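Local structure of arginine decarboxylase, A207R protein (Paramecium bursaria Chlorella virus 1, 2NVA) at residues M93-F101 with D119-N127; I156-K164 with A197-H206. The protein decarboxylates arginine to agmatine with the help of pyridoxal 5'-phosphate, as a dimeric enzyme of the eukaryotic ornithine decarboxylase-like family with a TIM-barrel domain. All coordinates share one frame; numbering follows the deposited sequence.

Contact 1: M93-F101 with D119-N127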
loop_
_atom_site.group_PDB
_atom_site.type_symbol
_atom_site.label_atom_id
_atom_site.label_comp_id
_atom_site.label_asym_id
_atom_site.label_seq_id
_atom_site.Cartn_x
_atom_site.Cartn_y
_atom_site.Cartn_z
ATOM N N MET A 93 -19.460 -1.889 8.959
ATOM C CA MET A 93 -19.693 -0.521 8.459
ATOM C C MET A 93 -19.835 -0.536 6.937
ATOM O O MET A 93 -18.844 -0.623 6.207
ATOM C CB MET A 93 -18.556 0.410 8.893
ATOM C CG MET A 93 -18.495 0.623 10.393
ATOM S SD MET A 93 -19.852 1.686 10.936
ATOM C CE MET A 93 -19.589 1.718 12.715
ATOM N N LYS A 94 -21.081 -0.454 6.474
ATOM C CA LYS A 94 -21.414 -0.658 5.064
ATOM C C LYS A 94 -22.052 0.618 4.531
ATOM O O LYS A 94 -22.912 1.197 5.201
ATOM C CB LYS A 94 -22.415 -1.816 4.940
ATOM C CG LYS A 94 -21.886 -3.181 5.429
ATOM C CD LYS A 94 -23.015 -4.190 5.728
ATOM C CE LYS A 94 -23.766 -3.866 7.045
ATOM N NZ LYS A 94 -22.838 -3.680 8.225
ATOM N N THR A 95 -21.663 1.054 3.335
ATOM C CA THR A 95 -22.259 2.260 2.790
ATOM C C THR A 95 -23.734 1.996 2.465
ATOM O O THR A 95 -24.126 0.867 2.167
ATOM C CB THR A 95 -21.539 2.780 1.520
ATOM O OG1 THR A 95 -21.831 1.918 0.416
ATOM C CG2 THR A 95 -20.016 2.854 1.729
ATOM N N ILE A 96 -24.525 3.060 2.525
ATOM C CA ILE A 96 -25.933 3.008 2.151
ATOM C C ILE A 96 -26.094 2.429 0.739
ATOM O O ILE A 96 -26.908 1.535 0.529
ATOM C CB ILE A 96 -26.580 4.397 2.265
ATOM C CG1 ILE A 96 -26.745 4.770 3.744
ATOM C CG2 ILE A 96 -27.933 4.428 1.540
ATOM C CD1 ILE A 96 -27.071 6.246 4.005
ATOM N N ASP A 97 -25.298 2.906 -0.219
ATOM C CA ASP A 97 -25.428 2.370 -1.579
ATOM C C ASP A 97 -25.047 0.891 -1.685
ATOM O O ASP A 97 -25.623 0.163 -2.504
ATOM C CB ASP A 97 -24.635 3.203 -2.583
ATOM C CG ASP A 97 -25.314 4.507 -2.918
ATOM O OD1 ASP A 97 -24.579 5.500 -3.147
ATOM O OD2 ASP A 97 -26.576 4.575 -2.967
ATOM N N ASP A 98 -24.086 0.445 -0.872
ATOM C CA ASP A 98 -23.712 -0.970 -0.841
ATOM C C ASP A 98 -24.825 -1.821 -0.225
ATOM O O ASP A 98 -25.033 -2.971 -0.628
ATOM C CB ASP A 98 -22.375 -1.191 -0.092
ATOM C CG ASP A 98 -21.154 -0.890 -0.961
ATOM O OD1 ASP A 98 -21.337 -0.365 -2.088
ATOM O OD2 ASP A 98 -20.009 -1.190 -0.527
ATOM N N LEU A 99 -25.537 -1.247 0.748
ATOM C CA LEU A 99 -26.664 -1.935 1.381
ATOM C C LEU A 99 -27.825 -2.115 0.415
ATOM O O LEU A 99 -28.433 -3.180 0.363
ATOM C CB LEU A 99 -27.128 -1.185 2.639
ATOM C CG LEU A 99 -26.252 -1.473 3.870
ATOM C CD1 LEU A 99 -26.653 -0.578 5.041
ATOM C CD2 LEU A 99 -26.288 -2.953 4.283
ATOM N N ILE A 100 -28.123 -1.064 -0.343
ATOM C CA ILE A 100 -29.178 -1.109 -1.370
ATOM C C ILE A 100 -28.828 -2.158 -2.422
ATOM O O ILE A 100 -29.693 -2.941 -2.825
ATOM C CB ILE A 100 -29.401 0.268 -2.021
ATOM C CG1 ILE A 100 -29.899 1.267 -0.966
ATOM C CG2 ILE A 100 -30.402 0.174 -3.188
ATOM C CD1 ILE A 100 -29.770 2.727 -1.388
ATOM N N PHE A 101 -27.565 -2.170 -2.847
ATOM C CA PHE A 101 -27.062 -3.169 -3.787
ATOM C C PHE A 101 -27.181 -4.597 -3.224
ATOM O O PHE A 101 -27.675 -5.499 -3.917
ATOM C CB PHE A 101 -25.608 -2.855 -4.172
ATOM C CG PHE A 101 -24.990 -3.876 -5.094
ATOM C CD1 PHE A 101 -25.305 -3.888 -6.457
ATOM C CD2 PHE A 101 -24.092 -4.824 -4.604
ATOM C CE1 PHE A 101 -24.740 -4.838 -7.318
ATOM C CE2 PHE A 101 -23.523 -5.775 -5.446
ATOM C CZ PHE A 101 -23.845 -5.780 -6.810
ATOM N N ASP A 119 -29.784 1.781 12.151
ATOM C CA ASP A 119 -30.594 2.812 11.483
ATOM C C ASP A 119 -30.528 2.644 9.965
ATOM O O ASP A 119 -31.556 2.685 9.292
ATOM C CB ASP A 119 -30.107 4.218 11.834
ATOM C CG ASP A 119 -30.397 4.599 13.264
ATOM O OD1 ASP A 119 -31.332 4.025 13.855
ATOM O OD2 ASP A 119 -29.675 5.471 13.800
ATOM N N LYS A 120 -29.315 2.454 9.441
ATOM C CA LYS A 120 -29.108 2.268 8.003
ATOM C C LYS A 120 -29.856 1.042 7.508
ATOM O O LYS A 120 -30.515 1.093 6.467
ATOM C CB LYS A 120 -27.617 2.124 7.678
ATOM C CG LYS A 120 -26.895 3.445 7.501
ATOM C CD LYS A 120 -25.491 3.222 6.941
ATOM C CE LYS A 120 -24.512 2.892 8.028
ATOM N NZ LYS A 120 -23.172 2.524 7.479
ATOM N N ILE A 121 -29.741 -0.052 8.257
ATOM C CA ILE A 121 -30.421 -1.313 7.917
ATOM C C ILE A 121 -31.930 -1.109 7.864
ATOM O O ILE A 121 -32.583 -1.495 6.895
ATOM C CB ILE A 121 -30.051 -2.442 8.919
ATOM C CG1 ILE A 121 -28.557 -2.789 8.818
ATOM C CG2 ILE A 121 -30.962 -3.698 8.750
ATOM C CD1 ILE A 121 -28.129 -3.478 7.507
ATOM N N HIS A 122 -32.465 -0.487 8.910
ATOM C CA HIS A 122 -33.895 -0.212 9.000
ATOM C C HIS A 122 -34.396 0.530 7.761
ATOM O O HIS A 122 -35.428 0.164 7.182
ATOM C CB HIS A 122 -34.209 0.591 10.262
ATOM C CG HIS A 122 -35.668 0.881 10.430
ATOM N ND1 HIS A 122 -36.574 -0.080 10.822
ATOM C CD2 HIS A 122 -36.383 2.012 10.225
ATOM C CE1 HIS A 122 -37.787 0.449 10.860
ATOM N NE2 HIS A 122 -37.696 1.720 10.506
ATOM N N THR A 123 -33.655 1.556 7.351
ATOM C CA THR A 123 -34.072 2.409 6.242
ATOM C C THR A 123 -33.876 1.743 4.866
ATOM O O THR A 123 -34.751 1.847 4.001
ATOM C CB THR A 123 -33.388 3.792 6.292
ATOM O OG1 THR A 123 -33.630 4.399 7.572
ATOM C CG2 THR A 123 -33.917 4.713 5.190
ATOM N N TYR A 124 -32.766 1.021 4.690
ATOM C CA TYR A 124 -32.314 0.595 3.353
ATOM C C TYR A 124 -32.297 -0.901 3.066
ATOM O O TYR A 124 -32.281 -1.307 1.901
ATOM C CB TYR A 124 -30.918 1.167 3.056
ATOM C CG TYR A 124 -30.931 2.658 3.056
ATOM C CD1 TYR A 124 -31.505 3.363 1.994
ATOM C CD2 TYR A 124 -30.421 3.375 4.136
ATOM C CE1 TYR A 124 -31.560 4.749 1.991
ATOM C CE2 TYR A 124 -30.457 4.767 4.144
ATOM C CZ TYR A 124 -31.036 5.445 3.066
ATOM O OH TYR A 124 -31.085 6.818 3.060
ATOM N N HIS A 125 -32.278 -1.711 4.112
ATOM C CA HIS A 125 -32.238 -3.158 3.944
ATOM C C HIS A 125 -32.954 -3.788 5.148
ATOM O O HIS A 125 -32.360 -4.574 5.885
ATOM C CB HIS A 125 -30.767 -3.610 3.852
ATOM C CG HIS A 125 -30.572 -4.980 3.282
ATOM N ND1 HIS A 125 -31.612 -5.861 3.073
ATOM C CD2 HIS A 125 -29.440 -5.641 2.930
ATOM C CE1 HIS A 125 -31.133 -7.000 2.592
ATOM N NE2 HIS A 125 -29.819 -6.890 2.489
ATOM N N PRO A 126 -34.237 -3.424 5.364
ATOM C CA PRO A 126 -34.948 -3.737 6.613
ATOM C C PRO A 126 -35.097 -5.220 6.979
ATOM O O PRO A 126 -35.290 -5.534 8.151
ATOM C CB PRO A 126 -36.339 -3.101 6.400
ATOM C CG PRO A 126 -36.469 -2.920 4.957
ATOM C CD PRO A 126 -35.089 -2.656 4.440
ATOM N N ASN A 127 -35.025 -6.110 5.997
ATOM C CA ASN A 127 -35.133 -7.538 6.262
ATOM C C ASN A 127 -33.799 -8.290 6.226
ATOM O O ASN A 127 -33.772 -9.512 6.229
ATOM C CB ASN A 127 -36.146 -8.182 5.315
ATOM C CG ASN A 127 -37.551 -7.667 5.539
ATOM O OD1 ASN A 127 -37.972 -7.451 6.684
ATOM N ND2 ASN A 127 -38.289 -7.458 4.454
#
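The helical segments 96-101 and 119-124, neighbours on the outside of the TIM barrel, pass at 10.0 Å between axes with a crossing angle of -47°, and Ile-100 and Tyr-124 bring their backbones closest. Ile-96 meets Tyr-124 in a CH-pi contact: its CG2 methyl stands 3.4 Å from the ring centroid, only 4° off the normal. This branch lies anti to the backbone N, while CG1 turns beside it, letting CG1 and CD1 reach the CE2 corner of the ring. The opposite face of the phenol carries Thr-123 CG2, nearer the rim, so the ring is held between two methyl groups; Ile-100 CD1 approaches CD1 of Tyr-124 obliquely. Deeper in, Leu-99 spreads both methyls over the second helix. Its CD1 rests on Lys-120 CB, and its CD2 is 3.7 Å from Ile-121 CD1, the two side chains crossing at about a right angle. Lys-120 runs past Ile-96, with CD 3.8 Å from Ile-96 CG1, and bends at chi3 (-84°), so that NZ donates a hydrogen bond to Lys-94 O at 2.6 Å, from above the carbonyl plane. The same ammonium forms a salt bridge with Glu-117 and a hydrogen bond to Ile-269 O of the second subunit, whose Ile-341 also packs on Ile-96 and Lys-120. Lys-94 NZ pairs with Glu-117 too and bonds to His-91 O and Thr-111 O. One carboxylate thus serves two buried lysines, consistent with its balancing their positive charge, and Lys-120 ties this helix pair to the dimer interface.

Contact 2: I156-K164 with A197-H206; sequences IRHLLEYAK and AFNEAISVGH
Leu-160 and Val-204 interlock as reciprocal knobs into holes between the segments 156-164 and 197-204 of two outer helices of the TIM barrel, which cross at -39°. Leu-160 sits among Ala-197, Glu-200, Ala-201 and Val-204, and its CD1 is 3.9 Å from Ala-201 CB; Val-204 fills the hole formed by Arg-157, Leu-160, Glu-161 and Lys-164. The rim of the Val-204 hole also carries a salt-bridge network centred on Arg-157. With CG anti to the backbone N (chi1 -164°) and the chain extended as far as NE, the guanidinium is carried across to the other helix. There NH1 serves two acceptors near the guanidinium plane: Glu-200 OE2 at 2.9 Å, met nearly end-on to its C-O bond, and Ser-203 OG at 3.1 Å. NE turns back to Glu-161 OE1 on its own helix, meeting that oxygen from above the carboxylate plane. Val-204 CG2 lies over the centre of one guanidinium face, so the charged group is gripped at its edge and packed on its flat side. Gly-205, with positive phi, is the C-prime residue of a Schellman motif: His-206 N bonds to Ala-201 O, and Gly-205 N weakly to Ile-202 O. Lys-164 CD lies over one face of the His-206 imidazole, toward its rim, in a CH-pi contact, and NZ reaches Gly-205 O (2.8 Å) from well above the peptide plane. Leu-160 O already accepts the helical bond from Lys-164 N; from the other face of its carbonyl plane, His-206 NE2 donates to it in a nearly straight bond of 2.9 Å (173°), the oxygen lying in the imidazole plane.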
loop_
_atom_site.group_PDB
_atom_site.type_symbol
_atom_site.label_atom_id
_atom_site.label_comp_id
_atom_site.label_asym_id
_atom_site.label_seq_id
_atom_site.Cartn_x
_atom_site.Cartn_y
_atom_site.Cartn_z
ATOM N N ILE A 156 -23.829 -4.559 24.541
ATOM C CA ILE A 156 -24.473 -5.707 23.891
ATOM C C ILE A 156 -26.001 -5.656 24.036
ATOM O O ILE A 156 -26.723 -5.692 23.030
ATOM C CB ILE A 156 -23.920 -7.093 24.412
ATOM C CG1 ILE A 156 -22.414 -7.287 24.093
ATOM C CG2 ILE A 156 -24.717 -8.270 23.826
ATOM C CD1 ILE A 156 -22.062 -6.763 22.706
ATOM N N ARG A 157 -26.492 -5.566 25.278
ATOM C CA ARG A 157 -27.944 -5.560 25.495
ATOM C C ARG A 157 -28.638 -4.383 24.801
ATOM O O ARG A 157 -29.674 -4.559 24.156
ATOM C CB ARG A 157 -28.325 -5.634 26.982
ATOM C CG ARG A 157 -29.792 -6.020 27.105
ATOM C CD ARG A 157 -30.328 -6.154 28.512
ATOM N NE ARG A 157 -31.763 -6.428 28.422
ATOM C CZ ARG A 157 -32.311 -7.638 28.329
ATOM N NH1 ARG A 157 -31.557 -8.731 28.338
ATOM N NH2 ARG A 157 -33.632 -7.754 28.252
ATOM N N HIS A 158 -28.055 -3.194 24.932
ATOM C CA HIS A 158 -28.588 -1.995 24.294
ATOM C C HIS A 158 -28.744 -2.168 22.782
ATOM O O HIS A 158 -29.794 -1.840 22.225
ATOM C CB HIS A 158 -27.693 -0.774 24.582
ATOM C CG HIS A 158 -27.995 0.405 23.703
ATOM N ND1 HIS A 158 -29.095 1.215 23.896
ATOM C CD2 HIS A 158 -27.356 0.889 22.609
ATOM C CE1 HIS A 158 -29.116 2.150 22.962
ATOM N NE2 HIS A 158 -28.074 1.974 22.170
ATOM N N LEU A 159 -27.701 -2.671 22.129
ATOM C CA LEU A 159 -27.713 -2.851 20.673
ATOM C C LEU A 159 -28.768 -3.866 20.231
ATOM O O LEU A 159 -29.438 -3.677 19.224
ATOM C CB LEU A 159 -26.336 -3.277 20.177
ATOM C CG LEU A 159 -25.264 -2.183 20.170
ATOM C CD1 LEU A 159 -23.941 -2.793 19.764
ATOM C CD2 LEU A 159 -25.623 -1.026 19.232
ATOM N N LEU A 160 -28.916 -4.924 21.014
ATOM C CA LEU A 160 -29.908 -5.957 20.734
ATOM C C LEU A 160 -31.321 -5.424 20.917
ATOM O O LEU A 160 -32.220 -5.777 20.156
ATOM C CB LEU A 160 -29.667 -7.197 21.603
ATOM C CG LEU A 160 -28.358 -7.957 21.302
ATOM C CD1 LEU A 160 -28.028 -8.918 22.421
ATOM C CD2 LEU A 160 -28.437 -8.701 19.971
ATOM N N GLU A 161 -31.504 -4.573 21.923
ATOM C CA GLU A 161 -32.802 -3.950 22.182
ATOM C C GLU A 161 -33.161 -2.967 21.092
ATOM O O GLU A 161 -34.310 -2.882 20.675
ATOM C CB GLU A 161 -32.795 -3.256 23.538
ATOM C CG GLU A 161 -32.890 -4.227 24.701
ATOM C CD GLU A 161 -32.735 -3.557 26.066
ATOM O OE1 GLU A 161 -33.265 -4.114 27.056
ATOM O OE2 GLU A 161 -32.081 -2.483 26.162
ATOM N N TYR A 162 -32.161 -2.225 20.628
ATOM C CA TYR A 162 -32.359 -1.273 19.544
ATOM C C TYR A 162 -32.739 -1.986 18.252
ATOM O O TYR A 162 -33.612 -1.517 17.511
ATOM C CB TYR A 162 -31.115 -0.406 19.355
ATOM C CG TYR A 162 -31.369 0.857 18.557
ATOM C CD1 TYR A 162 -32.162 1.890 19.066
ATOM C CD2 TYR A 162 -30.819 1.015 17.292
ATOM C CE1 TYR A 162 -32.398 3.048 18.320
ATOM C CE2 TYR A 162 -31.024 2.162 16.551
ATOM C CZ TYR A 162 -31.796 3.174 17.066
ATOM O OH TYR A 162 -32.012 4.302 16.318
ATOM N N ALA A 163 -32.086 -3.110 17.978
ATOM C CA ALA A 163 -32.452 -3.909 16.822
ATOM C C ALA A 163 -33.908 -4.377 16.935
ATOM O O ALA A 163 -34.667 -4.250 15.985
ATOM C CB ALA A 163 -31.505 -5.084 16.666
ATOM N N LYS A 164 -34.292 -4.896 18.102
ATOM C CA LYS A 164 -35.675 -5.363 18.347
ATOM C C LYS A 164 -36.683 -4.238 18.089
ATOM O O LYS A 164 -37.703 -4.432 17.418
ATOM C CB LYS A 164 -35.814 -5.887 19.794
ATOM C CG LYS A 164 -37.128 -6.633 20.093
ATOM C CD LYS A 164 -37.099 -8.067 19.538
ATOM C CE LYS A 164 -38.487 -8.698 19.588
ATOM N NZ LYS A 164 -38.478 -10.043 18.940
ATOM N N ALA A 197 -23.577 -13.474 24.896
ATOM C CA ALA A 197 -24.301 -12.539 24.028
ATOM C C ALA A 197 -25.538 -13.187 23.379
ATOM O O ALA A 197 -26.587 -12.554 23.232
ATOM C CB ALA A 197 -23.358 -11.972 22.962
ATOM N N PHE A 198 -25.393 -14.449 22.988
ATOM C CA PHE A 198 -26.480 -15.250 22.431
ATOM C C PHE A 198 -27.651 -15.267 23.417
ATOM O O PHE A 198 -28.819 -15.064 23.028
ATOM C CB PHE A 198 -25.949 -16.667 22.235
ATOM C CG PHE A 198 -26.605 -17.444 21.141
ATOM C CD1 PHE A 198 -26.140 -17.348 19.829
ATOM C CD2 PHE A 198 -27.636 -18.337 21.442
ATOM C CE1 PHE A 198 -26.713 -18.096 18.818
ATOM C CE2 PHE A 198 -28.226 -19.102 20.430
ATOM C CZ PHE A 198 -27.740 -18.972 19.108
ATOM N N ASN A 199 -27.326 -15.483 24.696
ATOM C CA ASN A 199 -28.314 -15.523 25.769
ATOM C C ASN A 199 -28.991 -14.175 26.044
ATOM O O ASN A 199 -30.163 -14.148 26.435
ATOM C CB ASN A 199 -27.719 -16.127 27.056
ATOM C CG ASN A 199 -27.415 -17.626 26.921
ATOM O OD1 ASN A 199 -27.939 -18.319 26.031
ATOM N ND2 ASN A 199 -26.563 -18.124 27.798
ATOM N N GLU A 200 -28.262 -13.076 25.844
ATOM C CA GLU A 200 -28.835 -11.735 25.928
ATOM C C GLU A 200 -29.826 -11.493 24.791
ATOM O O GLU A 200 -30.892 -10.912 25.008
ATOM C CB GLU A 200 -27.750 -10.661 25.866
ATOM C CG GLU A 200 -26.913 -10.563 27.108
ATOM C CD GLU A 200 -27.545 -9.708 28.195
ATOM O OE1 GLU A 200 -26.765 -9.185 29.029
ATOM O OE2 GLU A 200 -28.788 -9.542 28.239
ATOM N N ALA A 201 -29.469 -11.963 23.592
ATOM C CA ALA A 201 -30.330 -11.826 22.419
ATOM C C ALA A 201 -31.652 -12.568 22.606
ATOM O O ALA A 201 -32.721 -12.041 22.273
ATOM C CB ALA A 201 -29.606 -12.298 21.141
ATOM N N ILE A 202 -31.576 -13.781 23.151
ATOM C CA ILE A 202 -32.780 -14.556 23.467
ATOM C C ILE A 202 -33.632 -13.798 24.507
ATOM O O ILE A 202 -34.864 -13.716 24.378
ATOM C CB ILE A 202 -32.423 -15.991 23.937
ATOM C CG1 ILE A 202 -31.863 -16.798 22.760
ATOM C CG2 ILE A 202 -33.652 -16.714 24.533
ATOM C CD1 ILE A 202 -31.101 -18.046 23.159
ATOM N N SER A 203 -32.963 -13.232 25.514
ATOM C CA SER A 203 -33.615 -12.476 26.578
ATOM C C SER A 203 -34.398 -11.270 26.040
ATOM O O SER A 203 -35.496 -10.971 26.507
ATOM C CB SER A 203 -32.591 -12.031 27.633
ATOM O OG SER A 203 -33.246 -11.333 28.689
ATOM N N VAL A 204 -33.819 -10.601 25.048
ATOM C CA VAL A 204 -34.422 -9.444 24.386
ATOM C C VAL A 204 -35.621 -9.851 23.512
ATOM O O VAL A 204 -36.553 -9.059 23.324
ATOM C CB VAL A 204 -33.325 -8.654 23.593
ATOM C CG1 VAL A 204 -33.916 -7.661 22.606
ATOM C CG2 VAL A 204 -32.392 -7.948 24.564
ATOM N N GLY A 205 -35.617 -11.089 23.015
ATOM C CA GLY A 205 -36.719 -11.589 22.181
ATOM C C GLY A 205 -36.318 -12.025 20.777
ATOM O O GLY A 205 -37.172 -12.355 19.957
ATOM N N HIS A 206 -35.020 -12.011 20.492
ATOM C CA HIS A 206 -34.495 -12.537 19.237
ATOM C C HIS A 206 -34.442 -14.048 19.319
ATOM O O HIS A 206 -34.487 -14.614 20.413
ATOM C CB HIS A 206 -33.092 -11.967 18.949
ATOM C CG HIS A 206 -33.084 -10.482 18.777
ATOM N ND1 HIS A 206 -33.606 -9.864 17.662
ATOM C CD2 HIS A 206 -32.649 -9.489 19.588
ATOM C CE1 HIS A 206 -33.480 -8.555 17.785
ATOM N NE2 HIS A 206 -32.908 -8.301 18.948
#

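Contact 1 closes before contact 2 opens along the chain, and their centres lie 20 Å apart. Both join outer helices of the same barrel, whose parallel strands 109-112, 129-133 and 170-174 alternate with helices 96-105, 115-124, 156-165 and 184-204. The contacts therefore cover successive parts of one wall, and helices 115-124 and 156-165 connect them: Asp-119 OD1 of contact 1 and Tyr-162 OH of contact 2 are 2.6 Å apart, a probable hydrogen bond, while Ala-163 packs on Leu-118. Their surroundings differ. Contact 1 meets the second subunit and lies nearer the cofactor, with the Lys-94 side chain about 10 Å from the bound agmatine adduct; contact 2 touches no other chain of the assembly.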